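Local coordinates for C-1-tetrahydrofolate synthase, cytoplasmic, putative (Trypanosoma brucei, PDB 4CJX), which probably oxidises methylenetetrahydrofolate with NADP+ and hydrolyses the resulting methenyl form, as a homodimeric bifunctional enzyme of one-carbon metabolism, at residues 180-191 and 226-237. Numbering follows the deposited sequence.
Sequences VEICGKRVVVLG and IVRASDIVVSAA
Val188 and Val234 lie in adjacent parallel strands, 186-190 and 232-235, whose axes are 4.7 Å apart at closest approach, joined by backbone hydrogen bonds from Ile232 N to Arg186 O, Val188 N to Ile232 O, Val234 N to Val188 O, Leu190 N to Val234 O and Ala236 N to Leu190 O. Ahead of the first bridge, Asp231 extends this pairing with its side chain: OD2 accepts a hydrogen bond from Arg186 N through its anti lone pair at 3.0 Å, nearly straight at 170°, while OD1 forms a salt bridge with Lys249. The aliphatic part of Lys185 crosses this carboxylate at about a right angle, CD lying 3.7 Å from Asp231 OD2.

Apolar contacts line both faces of the sheet. On the Val187 face, Ile232 lays its CB against Val187 CG2 (3.9 Å) and sends CD1 to Ile182 CG1 (3.9 Å). On the other, Val188 points CG2, anti to its own N, at Ile226 CG2 of helix 220-228 (3.7 Å), and its CG1 rests on Ser230 OG (3.3 Å). That hydroxyl donates to Ile226 O from above the carbonyl plane (2.6 Å), opposite the face used by Ala229 N. Leu190 CD1 packs there on Val233 CG1 and on Ser235 OG, which is hydrogen-bonded to Asp276.

Both strands are inner members of the Rossmann-type sheet of the NAD(P)-binding domain. Backbone hydrogen bonds fix their register and apolar packing buries both faces; the carboxyl end brings Ala236 to Ala196 and Ala237 to Ser216, both NADP-binding residues.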
loop_
_atom_site.group_PDB
_atom_site.type_symbol
_atom_site.label_atom_id
_atom_site.label_comp_id
_atom_site.label_asym_id
_atom_site.label_seq_id
_atom_site.Cartn_x
_atom_site.Cartn_y
_atom_site.Cartn_z
ATOM N N VAL B 180 -4.935 -19.554 13.600
ATOM C CA VAL B 180 -4.756 -20.141 12.260
ATOM C C VAL B 180 -3.410 -19.759 11.609
ATOM O O VAL B 180 -2.885 -18.657 11.815
ATOM C CB VAL B 180 -5.884 -19.777 11.276
ATOM C CG1 VAL B 180 -7.233 -20.246 11.833
ATOM C CG2 VAL B 180 -5.886 -18.295 10.949
ATOM N N GLU B 181 -2.867 -20.685 10.830
ATOM C CA GLU B 181 -1.671 -20.412 10.052
ATOM C C GLU B 181 -2.034 -19.429 8.935
ATOM O O GLU B 181 -3.123 -19.497 8.380
ATOM C CB GLU B 181 -1.115 -21.732 9.484
ATOM C CG GLU B 181 0.190 -21.595 8.709
ATOM C CD GLU B 181 1.393 -21.248 9.581
ATOM O OE1 GLU B 181 1.421 -21.630 10.776
ATOM O OE2 GLU B 181 2.341 -20.602 9.066
ATOM N N ILE B 182 -1.129 -18.509 8.631
ATOM C CA ILE B 182 -1.320 -17.545 7.546
ATOM C C ILE B 182 -0.331 -17.750 6.378
ATOM O O ILE B 182 -0.705 -17.593 5.216
ATOM C CB ILE B 182 -1.224 -16.100 8.084
ATOM C CG1 ILE B 182 -2.415 -15.821 9.008
ATOM C CG2 ILE B 182 -1.212 -15.087 6.949
ATOM C CD1 ILE B 182 -2.347 -14.486 9.708
ATOM N N CYS B 183 0.914 -18.084 6.699
ATOM C CA CYS B 183 1.974 -18.289 5.716
ATOM C C CYS B 183 1.649 -19.392 4.704
ATOM O O CYS B 183 1.341 -20.516 5.081
ATOM C CB CYS B 183 3.271 -18.654 6.450
ATOM S SG CYS B 183 4.682 -18.963 5.364
ATOM N N GLY B 184 1.689 -19.066 3.420
ATOM C CA GLY B 184 1.382 -20.047 2.383
ATOM C C GLY B 184 -0.102 -20.180 2.081
ATOM O O GLY B 184 -0.474 -20.905 1.175
ATOM N N LYS B 185 -0.956 -19.477 2.825
ATOM C CA LYS B 185 -2.404 -19.622 2.686
ATOM C C LYS B 185 -2.955 -18.625 1.697
ATOM O O LYS B 185 -2.352 -17.564 1.444
ATOM C CB LYS B 185 -3.092 -19.411 4.032
ATOM C CG LYS B 185 -2.638 -20.374 5.100
ATOM C CD LYS B 185 -2.813 -21.824 4.651
ATOM C CE LYS B 185 -2.653 -22.760 5.829
ATOM N NZ LYS B 185 -3.037 -24.142 5.458
ATOM N N ARG B 186 -4.096 -18.970 1.131
ATOM C CA ARG B 186 -4.778 -18.062 0.228
ATOM C C ARG B 186 -5.751 -17.178 1.019
ATOM O O ARG B 186 -6.615 -17.683 1.769
ATOM C CB ARG B 186 -5.515 -18.846 -0.852
ATOM C CG ARG B 186 -4.608 -19.704 -1.740
ATOM C CD ARG B 186 -3.921 -18.865 -2.813
ATOM N NE ARG B 186 -4.879 -18.412 -3.830
ATOM C CZ ARG B 186 -5.360 -19.200 -4.788
ATOM N NH1 ARG B 186 -4.973 -20.464 -4.868
ATOM N NH2 ARG B 186 -6.229 -18.724 -5.664
ATOM N N VAL B 187 -5.598 -15.868 0.846
ATOM C CA VAL B 187 -6.374 -14.875 1.570
ATOM C C VAL B 187 -7.149 -14.026 0.585
ATOM O O VAL B 187 -6.589 -13.612 -0.421
ATOM C CB VAL B 187 -5.483 -13.916 2.390
ATOM C CG1 VAL B 187 -6.306 -12.769 2.947
ATOM C CG2 VAL B 187 -4.809 -14.642 3.532
ATOM N N VAL B 188 -8.436 -13.775 0.873
ATOM C CA VAL B 188 -9.184 -12.743 0.156
ATOM C C VAL B 188 -9.609 -11.642 1.113
ATOM O O VAL B 188 -10.136 -11.904 2.205
ATOM C CB VAL B 188 -10.428 -13.236 -0.626
ATOM C CG1 VAL B 188 -11.439 -13.918 0.262
ATOM C CG2 VAL B 188 -11.122 -12.068 -1.308
ATOM N N VAL B 189 -9.348 -10.416 0.687
ATOM C CA VAL B 189 -9.784 -9.225 1.368
ATOM C C VAL B 189 -10.811 -8.591 0.422
ATOM O O VAL B 189 -10.490 -8.314 -0.732
ATOM C CB VAL B 189 -8.610 -8.241 1.577
ATOM C CG1 VAL B 189 -9.076 -6.982 2.274
ATOM C CG2 VAL B 189 -7.537 -8.880 2.427
ATOM N N LEU B 190 -12.035 -8.389 0.907
ATOM C CA LEU B 190 -13.059 -7.674 0.162
ATOM C C LEU B 190 -13.115 -6.226 0.691
ATOM O O LEU B 190 -13.311 -5.990 1.912
ATOM C CB LEU B 190 -14.415 -8.356 0.316
ATOM C CG LEU B 190 -14.483 -9.839 -0.117
ATOM C CD1 LEU B 190 -14.170 -10.757 1.054
ATOM C CD2 LEU B 190 -15.824 -10.220 -0.774
ATOM N N GLY B 191 -12.939 -5.272 -0.214
ATOM C CA GLY B 191 -12.914 -3.853 0.144
ATOM C C GLY B 191 -11.501 -3.343 0.317
ATOM O O GLY B 191 -10.584 -4.101 0.607
ATOM N N ILE B 226 -13.168 -16.713 -6.020
ATOM C CA ILE B 226 -12.055 -16.324 -5.192
ATOM C C ILE B 226 -12.291 -16.775 -3.746
ATOM O O ILE B 226 -11.414 -17.385 -3.133
ATOM C CB ILE B 226 -11.774 -14.808 -5.358
ATOM C CG1 ILE B 226 -11.121 -14.588 -6.743
ATOM C CG2 ILE B 226 -10.848 -14.294 -4.238
ATOM C CD1 ILE B 226 -11.193 -13.162 -7.265
ATOM N N VAL B 227 -13.489 -16.506 -3.217
ATOM C CA VAL B 227 -13.828 -16.890 -1.834
ATOM C C VAL B 227 -13.726 -18.424 -1.686
ATOM O O VAL B 227 -13.251 -18.919 -0.663
ATOM C CB VAL B 227 -15.264 -16.416 -1.430
ATOM C CG1 VAL B 227 -15.736 -17.080 -0.152
ATOM C CG2 VAL B 227 -15.327 -14.902 -1.294
ATOM N N ARG B 228 -14.179 -19.161 -2.698
ATOM C CA ARG B 228 -14.164 -20.634 -2.666
ATOM C C ARG B 228 -12.756 -21.183 -2.502
ATOM O O ARG B 228 -12.538 -22.274 -1.951
ATOM C CB ARG B 228 -14.758 -21.218 -3.950
ATOM C CG ARG B 228 -16.272 -21.229 -3.996
ATOM C CD ARG B 228 -16.787 -21.873 -5.279
ATOM N NE ARG B 228 -18.220 -21.622 -5.427
ATOM C CZ ARG B 228 -18.808 -21.028 -6.464
ATOM N NH1 ARG B 228 -18.108 -20.633 -7.527
ATOM N NH2 ARG B 228 -20.127 -20.844 -6.433
ATOM N N ALA B 229 -11.784 -20.434 -2.995
ATOM C CA ALA B 229 -10.420 -20.895 -2.939
ATOM C C ALA B 229 -9.669 -20.347 -1.713
ATOM O O ALA B 229 -8.486 -20.642 -1.535
ATOM C CB ALA B 229 -9.719 -20.505 -4.238
ATOM N N SER B 230 -10.311 -19.537 -0.880
ATOM C CA SER B 230 -9.583 -18.839 0.147
ATOM C C SER B 230 -9.622 -19.548 1.509
ATOM O O SER B 230 -10.680 -19.893 2.007
ATOM C CB SER B 230 -10.112 -17.409 0.297
ATOM O OG SER B 230 -10.212 -16.752 -0.953
ATOM N N ASP B 231 -8.447 -19.730 2.103
ATOM C CA ASP B 231 -8.298 -20.214 3.470
ATOM C C ASP B 231 -8.711 -19.190 4.532
ATOM O O ASP B 231 -9.069 -19.552 5.653
ATOM C CB ASP B 231 -6.836 -20.607 3.710
ATOM C CG ASP B 231 -6.369 -21.723 2.758
ATOM O OD1 ASP B 231 -6.982 -22.828 2.798
ATOM O OD2 ASP B 231 -5.410 -21.484 1.970
ATOM N N ILE B 232 -8.602 -17.911 4.189
ATOM C CA ILE B 232 -8.927 -16.843 5.108
ATOM C C ILE B 232 -9.710 -15.762 4.374
ATOM O O ILE B 232 -9.292 -15.304 3.310
ATOM C CB ILE B 232 -7.664 -16.217 5.726
ATOM C CG1 ILE B 232 -6.961 -17.213 6.639
ATOM C CG2 ILE B 232 -8.036 -14.950 6.491
ATOM C CD1 ILE B 232 -5.511 -16.858 6.890
ATOM N N VAL B 233 -10.846 -15.372 4.953
ATOM C CA VAL B 233 -11.695 -14.349 4.372
ATOM C C VAL B 233 -11.781 -13.141 5.326
ATOM O O VAL B 233 -12.206 -13.284 6.480
ATOM C CB VAL B 233 -13.133 -14.852 4.116
ATOM C CG1 VAL B 233 -14.007 -13.691 3.628
ATOM C CG2 VAL B 233 -13.174 -16.044 3.140
ATOM N N VAL B 234 -11.366 -11.980 4.830
ATOM C CA VAL B 234 -11.536 -10.734 5.519
ATOM C C VAL B 234 -12.413 -9.834 4.692
ATOM O O VAL B 234 -11.972 -9.247 3.706
ATOM C CB VAL B 234 -10.213 -9.998 5.767
ATOM C CG1 VAL B 234 -10.498 -8.729 6.537
ATOM C CG2 VAL B 234 -9.236 -10.903 6.522
ATOM N N SER B 235 -13.666 -9.700 5.137
ATOM C CA SER B 235 -14.644 -8.908 4.430
ATOM C C SER B 235 -14.835 -7.532 5.069
ATOM O O SER B 235 -15.336 -7.429 6.176
ATOM C CB SER B 235 -15.997 -9.628 4.377
ATOM O OG SER B 235 -16.703 -9.122 3.265
ATOM N N ALA B 236 -14.498 -6.493 4.322
ATOM C CA ALA B 236 -14.570 -5.111 4.806
ATOM C C ALA B 236 -15.115 -4.213 3.705
ATOM O O ALA B 236 -14.584 -3.131 3.416
ATOM C CB ALA B 236 -13.186 -4.658 5.240
ATOM N N ALA B 237 -16.181 -4.668 3.077
ATOM C CA ALA B 237 -16.761 -3.975 1.933
ATOM C C ALA B 237 -17.990 -3.164 2.299
ATOM O O ALA B 237 -18.377 -2.311 1.537
ATOM C CB ALA B 237 -17.107 -4.983 0.842
#